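Local coordinates for protein galactose mutarotase related enzyme (Lactobacillus acidophilus, PDB 3DCD) that is of unknown function but probably binds carbohydrate and may act as an isomerase of the aldose 1-epimerase type, at residues I172-W181 against W256-A264; L205-V216 against N228-I239. One frame throughout, in Å; residues are numbered along the deposited sequence.

Interaction 1 of 2, residues I172-W181 against W256-A264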
loop_
_atom_site.group_PDB
_atom_site.type_symbol
_atom_site.label_atom_id
_atom_site.label_comp_id
_atom_site.label_asym_id
_atom_site.label_seq_id
_atom_site.Cartn_x
_atom_site.Cartn_y
_atom_site.Cartn_z
ATOM N N ILE A 172 0.067 6.617 -15.184
ATOM C CA ILE A 172 1.239 7.477 -15.088
ATOM C C ILE A 172 2.482 6.607 -15.120
ATOM O O ILE A 172 2.768 5.920 -14.130
ATOM C CB ILE A 172 1.253 8.312 -13.790
ATOM C CG1 ILE A 172 -0.111 9.002 -13.565
ATOM C CG2 ILE A 172 2.443 9.339 -13.815
ATOM C CD1 ILE A 172 -0.262 9.677 -12.191
ATOM N N PRO A 173 3.236 6.634 -16.235
ATOM C CA PRO A 173 4.376 5.725 -16.271
ATOM C C PRO A 173 5.522 6.219 -15.396
ATOM O O PRO A 173 5.669 7.433 -15.183
ATOM C CB PRO A 173 4.797 5.709 -17.756
ATOM C CG PRO A 173 3.916 6.645 -18.464
ATOM C CD PRO A 173 3.132 7.444 -17.458
ATOM N N LEU A 174 6.323 5.281 -14.891
ATOM C CA LEU A 174 7.518 5.634 -14.124
ATOM C C LEU A 174 8.750 5.550 -15.006
ATOM O O LEU A 174 8.869 4.633 -15.811
ATOM C CB LEU A 174 7.699 4.697 -12.925
ATOM C CG LEU A 174 6.860 4.910 -11.670
ATOM C CD1 LEU A 174 6.836 3.643 -10.834
ATOM C CD2 LEU A 174 7.389 6.074 -10.850
ATOM N N LYS A 175 9.653 6.519 -14.864
ATOM C CA LYS A 175 10.954 6.492 -15.540
ATOM C C LYS A 175 11.989 6.958 -14.510
ATOM O O LYS A 175 11.897 8.069 -13.981
ATOM C CB LYS A 175 10.935 7.396 -16.782
ATOM C CG LYS A 175 12.013 7.087 -17.838
ATOM C CD LYS A 175 11.952 8.070 -19.025
ATOM C CE LYS A 175 11.112 7.523 -20.208
ATOM N NZ LYS A 175 10.715 8.568 -21.244
ATOM N N ASP A 176 12.941 6.082 -14.182
ATOM C CA ASP A 176 13.967 6.385 -13.162
ATOM C C ASP A 176 13.360 6.805 -11.818
ATOM O O ASP A 176 13.835 7.744 -11.168
ATOM C CB ASP A 176 14.962 7.433 -13.684
ATOM C CG ASP A 176 15.707 6.960 -14.931
ATOM O OD1 ASP A 176 16.208 5.807 -14.920
ATOM O OD2 ASP A 176 15.794 7.742 -15.916
ATOM N N ALA A 177 12.295 6.098 -11.435
ATOM C CA ALA A 177 11.610 6.258 -10.160
ATOM C C ALA A 177 10.869 7.593 -9.979
ATOM O O ALA A 177 10.339 7.869 -8.892
ATOM C CB ALA A 177 12.569 5.963 -8.970
ATOM N N SER A 178 10.831 8.398 -11.052
ATOM C CA SER A 178 10.032 9.620 -11.082
ATOM C C SER A 178 8.876 9.458 -12.053
ATOM O O SER A 178 8.937 8.615 -12.963
ATOM C CB SER A 178 10.874 10.812 -11.496
ATOM O OG SER A 178 11.801 11.126 -10.459
ATOM N N LEU A 179 7.825 10.254 -11.864
ATOM C CA LEU A 179 6.685 10.243 -12.813
ATOM C C LEU A 179 7.067 10.838 -14.179
ATOM O O LEU A 179 7.452 12.016 -14.287
ATOM C CB LEU A 179 5.442 10.947 -12.234
ATOM C CG LEU A 179 4.972 10.642 -10.795
ATOM C CD1 LEU A 179 3.671 11.391 -10.486
ATOM C CD2 LEU A 179 4.772 9.143 -10.568
ATOM N N ASP A 180 6.956 10.012 -15.213
ATOM C CA ASP A 180 7.183 10.403 -16.591
ATOM C C ASP A 180 5.903 11.127 -17.061
ATOM O O ASP A 180 5.114 10.626 -17.883
ATOM C CB ASP A 180 7.512 9.148 -17.417
ATOM C CG ASP A 180 7.879 9.448 -18.844
ATOM O OD1 ASP A 180 8.238 10.600 -19.170
ATOM O OD2 ASP A 180 7.804 8.506 -19.653
ATOM N N TRP A 181 5.711 12.321 -16.511
ATOM C CA TRP A 181 4.430 13.003 -16.562
ATOM C C TRP A 181 3.862 13.136 -17.973
ATOM O O TRP A 181 2.675 12.878 -18.193
ATOM C CB TRP A 181 4.502 14.377 -15.882
ATOM C CG TRP A 181 3.123 14.931 -15.702
ATOM C CD1 TRP A 181 2.495 15.838 -16.503
ATOM C CD2 TRP A 181 2.175 14.549 -14.696
ATOM N NE1 TRP A 181 1.206 16.050 -16.056
ATOM C CE2 TRP A 181 0.995 15.284 -14.935
ATOM C CE3 TRP A 181 2.217 13.668 -13.602
ATOM C CZ2 TRP A 181 -0.134 15.169 -14.120
ATOM C CZ3 TRP A 181 1.096 13.556 -12.796
ATOM C CH2 TRP A 181 -0.068 14.299 -13.064
ATOM N N TRP A 256 -2.424 7.768 -1.167
ATOM C CA TRP A 256 -2.838 9.145 -0.942
ATOM C C TRP A 256 -1.546 9.999 -0.967
ATOM O O TRP A 256 -1.181 10.650 0.008
ATOM C CB TRP A 256 -3.544 9.258 0.413
ATOM C CG TRP A 256 -4.880 8.567 0.425
ATOM C CD1 TRP A 256 -6.102 9.143 0.201
ATOM C CD2 TRP A 256 -5.127 7.162 0.638
ATOM N NE1 TRP A 256 -7.100 8.188 0.263
ATOM C CE2 TRP A 256 -6.525 6.962 0.525
ATOM C CE3 TRP A 256 -4.296 6.052 0.903
ATOM C CZ2 TRP A 256 -7.123 5.688 0.680
ATOM C CZ3 TRP A 256 -4.884 4.795 1.054
ATOM C CH2 TRP A 256 -6.283 4.618 0.936
ATOM N N GLY A 257 -0.836 9.926 -2.093
ATOM C CA GLY A 257 0.488 10.531 -2.221
ATOM C C GLY A 257 1.125 9.877 -3.424
ATOM O O GLY A 257 0.634 8.862 -3.887
ATOM N N ILE A 258 2.215 10.450 -3.936
ATOM C CA ILE A 258 2.851 9.869 -5.112
ATOM C C ILE A 258 4.309 10.297 -5.237
ATOM O O ILE A 258 4.733 11.298 -4.642
ATOM C CB ILE A 258 2.017 10.196 -6.394
ATOM C CG1 ILE A 258 2.397 9.300 -7.586
ATOM C CG2 ILE A 258 2.029 11.683 -6.728
ATOM C CD1 ILE A 258 1.325 9.331 -8.714
ATOM N N ALA A 259 5.086 9.524 -5.989
ATOM C CA ALA A 259 6.487 9.850 -6.237
ATOM C C ALA A 259 6.641 11.255 -6.850
ATOM O O ALA A 259 5.700 11.781 -7.452
ATOM C CB ALA A 259 7.068 8.830 -7.176
ATOM N N ASP A 260 7.834 11.834 -6.729
ATOM C CA ASP A 260 8.176 13.065 -7.455
ATOM C C ASP A 260 7.911 12.909 -8.960
ATOM O O ASP A 260 8.157 11.852 -9.543
ATOM C CB ASP A 260 9.665 13.421 -7.271
ATOM C CG ASP A 260 9.923 14.406 -6.121
ATOM O OD1 ASP A 260 8.976 14.845 -5.425
ATOM O OD2 ASP A 260 11.108 14.753 -5.920
ATOM N N ARG A 261 7.395 13.969 -9.572
ATOM C CA ARG A 261 7.386 14.100 -11.018
ATOM C C ARG A 261 8.782 14.324 -11.534
ATOM O O ARG A 261 9.641 14.868 -10.812
ATOM C CB ARG A 261 6.520 15.289 -11.415
ATOM C CG ARG A 261 5.052 14.976 -11.220
ATOM C CD ARG A 261 4.214 16.214 -11.213
ATOM N NE ARG A 261 4.263 16.938 -12.475
ATOM C CZ ARG A 261 3.239 17.649 -12.948
ATOM N NH1 ARG A 261 2.093 17.710 -12.267
ATOM N NH2 ARG A 261 3.359 18.284 -14.102
ATOM N N ASP A 262 9.006 13.948 -12.792
ATOM C CA ASP A 262 10.309 14.151 -13.406
ATOM C C ASP A 262 10.760 15.613 -13.311
ATOM O O ASP A 262 11.951 15.885 -13.160
ATOM C CB ASP A 262 10.374 13.621 -14.854
ATOM C CG ASP A 262 9.234 14.126 -15.762
ATOM O OD1 ASP A 262 8.336 14.903 -15.332
ATOM O OD2 ASP A 262 9.249 13.722 -16.954
ATOM N N ASP A 263 9.801 16.541 -13.343
ATOM C CA ASP A 263 10.105 17.978 -13.269
ATOM C C ASP A 263 9.871 18.651 -11.894
ATOM O O ASP A 263 9.743 19.869 -11.819
ATOM C CB ASP A 263 9.313 18.723 -14.360
ATOM C CG ASP A 263 7.820 18.511 -14.248
ATOM O OD1 ASP A 263 7.325 18.012 -13.211
ATOM O OD2 ASP A 263 7.106 18.846 -15.212
ATOM N N ALA A 264 9.786 17.877 -10.814
ATOM C CA ALA A 264 9.562 18.477 -9.494
ATOM C C ALA A 264 10.687 19.456 -9.144
ATOM O O ALA A 264 11.859 19.176 -9.438
ATOM C CB ALA A 264 9.456 17.388 -8.431
HETATM O O HOH W 1 10.616 11.475 -17.279
HETATM O O HOH W 2 7.474 13.774 -18.819
#

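Interaction 2 of 2, residues L205-V216 against N228-I239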
loop_
_atom_site.group_PDB
_atom_site.type_symbol
_atom_site.label_atom_id
_atom_site.label_comp_id
_atom_site.label_asym_id
_atom_site.label_seq_id
_atom_site.Cartn_x
_atom_site.Cartn_y
_atom_site.Cartn_z
ATOM N N LEU A 205 2.738 -0.128 -12.262
ATOM C CA LEU A 205 1.663 0.419 -13.081
ATOM C C LEU A 205 0.878 1.359 -12.159
ATOM O O LEU A 205 0.375 0.927 -11.129
ATOM C CB LEU A 205 0.775 -0.719 -13.605
ATOM C CG LEU A 205 1.507 -1.858 -14.324
ATOM C CD1 LEU A 205 0.541 -3.020 -14.677
ATOM C CD2 LEU A 205 2.204 -1.329 -15.573
ATOM N N ILE A 206 0.793 2.643 -12.518
ATOM C CA ILE A 206 0.162 3.629 -11.649
ATOM C C ILE A 206 -1.065 4.175 -12.328
ATOM O O ILE A 206 -0.948 4.732 -13.423
ATOM C CB ILE A 206 1.128 4.817 -11.298
ATOM C CG1 ILE A 206 2.396 4.293 -10.610
ATOM C CG2 ILE A 206 0.402 5.862 -10.427
ATOM C CD1 ILE A 206 3.499 5.352 -10.404
ATOM N N TYR A 207 -2.224 4.017 -11.675
ATOM C CA TYR A 207 -3.496 4.465 -12.246
ATOM C C TYR A 207 -4.122 5.585 -11.430
ATOM O O TYR A 207 -4.160 5.534 -10.201
ATOM C CB TYR A 207 -4.474 3.291 -12.426
ATOM C CG TYR A 207 -3.907 2.182 -13.294
ATOM C CD1 TYR A 207 -3.801 2.334 -14.675
ATOM C CD2 TYR A 207 -3.435 0.993 -12.717
ATOM C CE1 TYR A 207 -3.263 1.322 -15.463
ATOM C CE2 TYR A 207 -2.891 -0.020 -13.495
ATOM C CZ TYR A 207 -2.830 0.142 -14.865
ATOM O OH TYR A 207 -2.294 -0.864 -15.631
ATOM N N GLU A 208 -4.564 6.619 -12.143
ATOM C CA GLU A 208 -5.296 7.720 -11.556
ATOM C C GLU A 208 -6.707 7.227 -11.283
ATOM O O GLU A 208 -7.376 6.739 -12.193
ATOM C CB GLU A 208 -5.311 8.905 -12.531
ATOM C CG GLU A 208 -3.923 9.582 -12.666
ATOM C CD GLU A 208 -3.928 10.813 -13.559
ATOM O OE1 GLU A 208 -4.980 11.117 -14.184
ATOM O OE2 GLU A 208 -2.870 11.474 -13.638
ATOM N N LEU A 209 -7.135 7.348 -10.025
ATOM C CA LEU A 209 -8.465 6.927 -9.597
ATOM C C LEU A 209 -9.379 8.127 -9.371
ATOM O O LEU A 209 -8.906 9.225 -9.061
ATOM C CB LEU A 209 -8.372 6.112 -8.308
ATOM C CG LEU A 209 -7.564 4.815 -8.411
ATOM C CD1 LEU A 209 -7.520 4.087 -7.083
ATOM C CD2 LEU A 209 -8.174 3.906 -9.468
ATOM N N ARG A 210 -10.677 7.897 -9.548
ATOM C CA ARG A 210 -11.687 8.917 -9.363
ATOM C C ARG A 210 -12.819 8.309 -8.535
ATOM O O ARG A 210 -13.109 7.108 -8.678
ATOM C CB ARG A 210 -12.211 9.356 -10.737
ATOM C CG ARG A 210 -11.148 9.989 -11.652
ATOM C CD ARG A 210 -11.728 10.316 -13.039
ATOM N NE ARG A 210 -12.886 11.210 -12.927
ATOM C CZ ARG A 210 -12.819 12.515 -12.695
ATOM N NH1 ARG A 210 -11.640 13.123 -12.586
ATOM N NH2 ARG A 210 -13.943 13.212 -12.594
ATOM N N GLY A 211 -13.464 9.130 -7.700
ATOM C CA GLY A 211 -14.594 8.694 -6.871
ATOM C C GLY A 211 -14.163 7.784 -5.729
ATOM O O GLY A 211 -12.967 7.653 -5.447
ATOM N N ASN A 212 -15.120 7.123 -5.084
ATOM C CA ASN A 212 -14.778 6.249 -3.949
ATOM C C ASN A 212 -15.271 4.814 -4.030
ATOM O O ASN A 212 -15.373 4.108 -3.013
ATOM C CB ASN A 212 -15.183 6.889 -2.614
ATOM C CG ASN A 212 -16.579 7.484 -2.644
ATOM O OD1 ASN A 212 -16.797 8.597 -2.139
ATOM N ND2 ASN A 212 -17.532 6.759 -3.242
ATOM N N ASP A 213 -15.557 4.368 -5.240
ATOM C CA ASP A 213 -16.124 3.036 -5.431
ATOM C C ASP A 213 -15.158 2.107 -6.115
ATOM O O ASP A 213 -15.561 1.049 -6.604
ATOM C CB ASP A 213 -17.469 3.080 -6.185
ATOM C CG ASP A 213 -17.385 3.782 -7.543
ATOM O OD1 ASP A 213 -16.350 4.420 -7.885
ATOM O OD2 ASP A 213 -18.397 3.699 -8.274
ATOM N N ASN A 214 -13.881 2.484 -6.139
ATOM C CA ASN A 214 -12.903 1.694 -6.865
ATOM C C ASN A 214 -12.528 0.434 -6.115
ATOM O O ASN A 214 -12.293 0.444 -4.887
ATOM C CB ASN A 214 -11.653 2.502 -7.219
ATOM C CG ASN A 214 -11.990 3.749 -8.001
ATOM O OD1 ASN A 214 -11.872 4.869 -7.494
ATOM N ND2 ASN A 214 -12.423 3.565 -9.230
ATOM N N LYS A 215 -12.494 -0.652 -6.868
ATOM C CA LYS A 215 -12.093 -1.936 -6.325
ATOM C C LYS A 215 -11.181 -2.613 -7.326
ATOM O O LYS A 215 -11.482 -2.653 -8.516
ATOM C CB LYS A 215 -13.314 -2.815 -6.051
ATOM C CG LYS A 215 -14.382 -2.090 -5.253
ATOM C CD LYS A 215 -15.779 -2.718 -5.407
ATOM C CE LYS A 215 -16.490 -2.419 -6.767
ATOM N NZ LYS A 215 -17.102 -1.043 -6.904
ATOM N N VAL A 216 -10.079 -3.153 -6.842
ATOM C CA VAL A 216 -9.173 -3.918 -7.686
ATOM C C VAL A 216 -9.307 -5.399 -7.279
ATOM O O VAL A 216 -9.112 -5.727 -6.106
ATOM C CB VAL A 216 -7.703 -3.444 -7.523
ATOM C CG1 VAL A 216 -6.774 -4.224 -8.473
ATOM C CG2 VAL A 216 -7.578 -1.908 -7.759
ATOM N N ASN A 228 -9.746 -9.018 -3.062
ATOM C CA ASN A 228 -10.364 -7.763 -3.479
ATOM C C ASN A 228 -9.888 -6.592 -2.639
ATOM O O ASN A 228 -9.874 -6.687 -1.407
ATOM C CB ASN A 228 -11.869 -7.903 -3.413
ATOM C CG ASN A 228 -12.555 -7.013 -4.387
ATOM O OD1 ASN A 228 -12.596 -5.786 -4.216
ATOM N ND2 ASN A 228 -13.082 -7.613 -5.443
ATOM N N VAL A 229 -9.440 -5.510 -3.291
ATOM C CA VAL A 229 -8.967 -4.338 -2.569
ATOM C C VAL A 229 -9.873 -3.152 -2.907
ATOM O O VAL A 229 -9.927 -2.713 -4.059
ATOM C CB VAL A 229 -7.490 -3.985 -2.912
ATOM C CG1 VAL A 229 -7.036 -2.773 -2.131
ATOM C CG2 VAL A 229 -6.561 -5.174 -2.581
ATOM N N TRP A 230 -10.580 -2.659 -1.896
ATOM C CA TRP A 230 -11.445 -1.490 -2.054
ATOM C C TRP A 230 -10.600 -0.279 -1.632
ATOM O O TRP A 230 -10.152 -0.184 -0.475
ATOM C CB TRP A 230 -12.673 -1.632 -1.156
ATOM C CG TRP A 230 -13.422 -2.930 -1.373
ATOM C CD1 TRP A 230 -12.982 -4.207 -1.075
ATOM C CD2 TRP A 230 -14.733 -3.083 -1.918
ATOM N NE1 TRP A 230 -13.933 -5.132 -1.423
ATOM C CE2 TRP A 230 -15.024 -4.476 -1.932
ATOM C CE3 TRP A 230 -15.697 -2.186 -2.391
ATOM C CZ2 TRP A 230 -16.238 -4.986 -2.408
ATOM C CZ3 TRP A 230 -16.912 -2.695 -2.870
ATOM C CH2 TRP A 230 -17.173 -4.083 -2.868
ATOM N N THR A 231 -10.373 0.645 -2.567
ATOM C CA THR A 231 -9.396 1.726 -2.348
ATOM C C THR A 231 -10.041 2.996 -1.818
ATOM O O THR A 231 -9.370 4.025 -1.667
ATOM C CB THR A 231 -8.637 2.055 -3.643
ATOM O OG1 THR A 231 -9.588 2.373 -4.666
ATOM C CG2 THR A 231 -7.775 0.840 -4.108
ATOM N N ARG A 232 -11.348 2.923 -1.542
ATOM C CA ARG A 232 -12.098 4.061 -1.011
ATOM C C ARG A 232 -11.769 5.321 -1.833
ATOM O O ARG A 232 -11.896 5.303 -3.064
ATOM C CB ARG A 232 -11.803 4.223 0.485
ATOM C CG ARG A 232 -12.132 2.950 1.300
ATOM C CD ARG A 232 -12.041 3.202 2.811
ATOM N NE ARG A 232 -11.883 1.958 3.566
ATOM C CZ ARG A 232 -11.355 1.895 4.784
ATOM N NH1 ARG A 232 -10.940 2.998 5.392
ATOM N NH2 ARG A 232 -11.244 0.738 5.404
ATOM N N ASP A 233 -11.323 6.391 -1.183
ATOM C CA ASP A 233 -11.077 7.640 -1.894
ATOM C C ASP A 233 -9.628 7.846 -2.342
ATOM O O ASP A 233 -9.221 8.985 -2.625
ATOM C CB ASP A 233 -11.554 8.836 -1.063
ATOM C CG ASP A 233 -10.826 8.974 0.284
ATOM O OD1 ASP A 233 -9.981 8.117 0.675
ATOM O OD2 ASP A 233 -11.114 9.975 0.969
ATOM N N ALA A 234 -8.829 6.776 -2.394
ATOM C CA ALA A 234 -7.435 6.943 -2.860
ATOM C C ALA A 234 -7.444 7.571 -4.253
ATOM O O ALA A 234 -8.194 7.114 -5.121
ATOM C CB ALA A 234 -6.701 5.594 -2.896
ATOM N N PRO A 235 -6.645 8.630 -4.471
ATOM C CA PRO A 235 -6.563 9.200 -5.816
ATOM C C PRO A 235 -5.701 8.385 -6.784
ATOM O O PRO A 235 -5.727 8.652 -7.987
ATOM C CB PRO A 235 -5.947 10.572 -5.572
ATOM C CG PRO A 235 -5.110 10.392 -4.347
ATOM C CD PRO A 235 -5.826 9.385 -3.502
ATOM N N PHE A 236 -4.945 7.411 -6.267
ATOM C CA PHE A 236 -4.058 6.589 -7.101
ATOM C C PHE A 236 -4.033 5.164 -6.563
ATOM O O PHE A 236 -4.215 4.930 -5.361
ATOM C CB PHE A 236 -2.582 7.062 -7.106
ATOM C CG PHE A 236 -2.374 8.544 -7.352
ATOM C CD1 PHE A 236 -2.452 9.074 -8.642
ATOM C CD2 PHE A 236 -2.053 9.385 -6.299
ATOM C CE1 PHE A 236 -2.251 10.440 -8.866
ATOM C CE2 PHE A 236 -1.854 10.739 -6.504
ATOM C CZ PHE A 236 -1.954 11.277 -7.801
ATOM N N VAL A 237 -3.734 4.224 -7.451
ATOM C CA VAL A 237 -3.341 2.880 -7.011
ATOM C C VAL A 237 -2.122 2.435 -7.817
ATOM O O VAL A 237 -2.055 2.650 -9.040
ATOM C CB VAL A 237 -4.525 1.858 -7.116
ATOM C CG1 VAL A 237 -4.978 1.661 -8.571
ATOM C CG2 VAL A 237 -4.144 0.480 -6.500
ATOM N N GLY A 238 -1.144 1.844 -7.142
ATOM C CA GLY A 238 -0.020 1.248 -7.866
ATOM C C GLY A 238 -0.124 -0.264 -7.858
ATOM O O GLY A 238 -0.494 -0.861 -6.843
ATOM N N ILE A 239 0.191 -0.878 -8.995
ATOM C CA ILE A 239 0.283 -2.337 -9.110
ATOM C C ILE A 239 1.743 -2.653 -9.429
ATOM O O ILE A 239 2.298 -2.091 -10.383
ATOM C CB ILE A 239 -0.616 -2.933 -10.261
ATOM C CG1 ILE A 239 -2.007 -2.262 -10.361
ATOM C CG2 ILE A 239 -0.720 -4.478 -10.128
ATOM C CD1 ILE A 239 -2.911 -2.408 -9.136
HETATM O O HOH W 3 -10.498 8.422 -6.243
HETATM O O HOH W 4 -13.854 1.337 -2.363
#

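Interaction 1 of 2, residues I172-W181 against W256-A264
Trp181 turns its indole CG anti to the backbone N (chi1 -169°), and Arg261, its chain bent at chi3 (63°), folds back so that the guanidinium lies flat over one face of that indole. The two planes are 7° apart, and Arg261 CZ sits 3.7 Å from the centroid of the five-membered ring of Trp181, almost on the ring normal: a stacked cation-pi pair. NH2 of Arg261 lies over the CD1 side and NH1 over CE2 and CZ2. On the same arginine, NE makes a weak salt bridge to Asp263 OD1 within its own loop. Beside the stack the backbones form a single bridge at Leu179 and Arg261. Leu179 N donates to Asp260 O (2.8 Å), in the carbonyl plane, and Asp262 N returns a bond to Leu179 O (2.9 Å). The Leu179 side chain carries the apolar part: CD1 meets Ile258 CD1 at 3.6 Å, CD2 lies against Ala259 CB, and Ile172 comes tip to tip with Ile258, CD1 to CD1 at 3.8 Å. At the other margin Asp180 OD1 and Asp262 OD2 stand 4.0 Å apart, like charges bridged by two waters that each donate to both; Asp180 OD2 is also held by Asn183 and, weakly, by Lys175. The carboxylate of Asp260 leads off to Lys271 and to the backbone N of Lys57. The contact thus ties the tight type I' hairpin joining strands 169-175 and 178-179, in a small three-stranded sheet, to the long loop between strands 249-256 and 275-277. Tyr272 adds a cation-pi contact to Arg261 and an edge-to-face one to Trp181, while strands 205-208 and 236-240 cover the apolar side through Ile206 and Phe236.

Interaction 2 of 2, residues L205-V216 against N228-I239
Two antiparallel strand pairings, 205-208 with 236-239 and 214-216 with 228-232, are joined through a pair of connecting loops, and Leu209 plugs the junction between them. Its CD1 reaches Val237 CB (3.7 Å) and Thr231 OG1, and its CB rests on Ala234 O. Leu209 N bonds Pro235 O (2.8 Å) from above the carbonyl plane, extending the first pairing past its last bridge. Within that pairing Tyr207 N meets Val237 O at 3.0 Å and 175°, nearly straight, and Ile239 CG1 comes up to the edge of the Tyr207 ring at CE2 (4.0 Å). The strands belong to two different antiparallel sheets of the all-beta galactose mutarotase fold; the chain passes between them at residues 209-213 and again through the type II' turn Thr231-Ala234. Water 3 spans Gly211 O and Ala234 O, linking the two crossings. In the hairpin, Val216 N and Val229 O pair at 2.8 Å. Lys215 lies alongside Trp230, its aliphatic chain over one face of the indole, though the model packs them implausibly tightly; bends at chi3 and chi4 (-75° and -77°) curl NZ back to Asp213 O, 2.6 Å away. An alanine here is likely to bare that indole face and leave Asp213 O without its ammonium donor. On the opposite side of the hairpin, Val216 CG2 faces Val237 CG2 at 4.4 Å.

Overall arrangement
Interactions 1 and 2 have centres about 17 Å apart yet meet directly, and residues 205-239 fall within the chain between the two segments of interaction 1. Both segments of interaction 1 reach interaction 2. Ile172 N probably bonds Ile206 O (2.8 Å), setting strand 169-175 beside strand 205-208, and Ile172 CD1 packs at 3.5 Å on OE2 of Glu208, whose carboxylate is salt-bridged to Arg184. At the far end Trp256 NE1 probably bonds Asp233 OD1 (2.9 Å), which would tie the start of 256-264 to the 231-234 turn. Interaction 2 is the more central, its centre about 11 Å from that of the chain against about 17 Å for interaction 1.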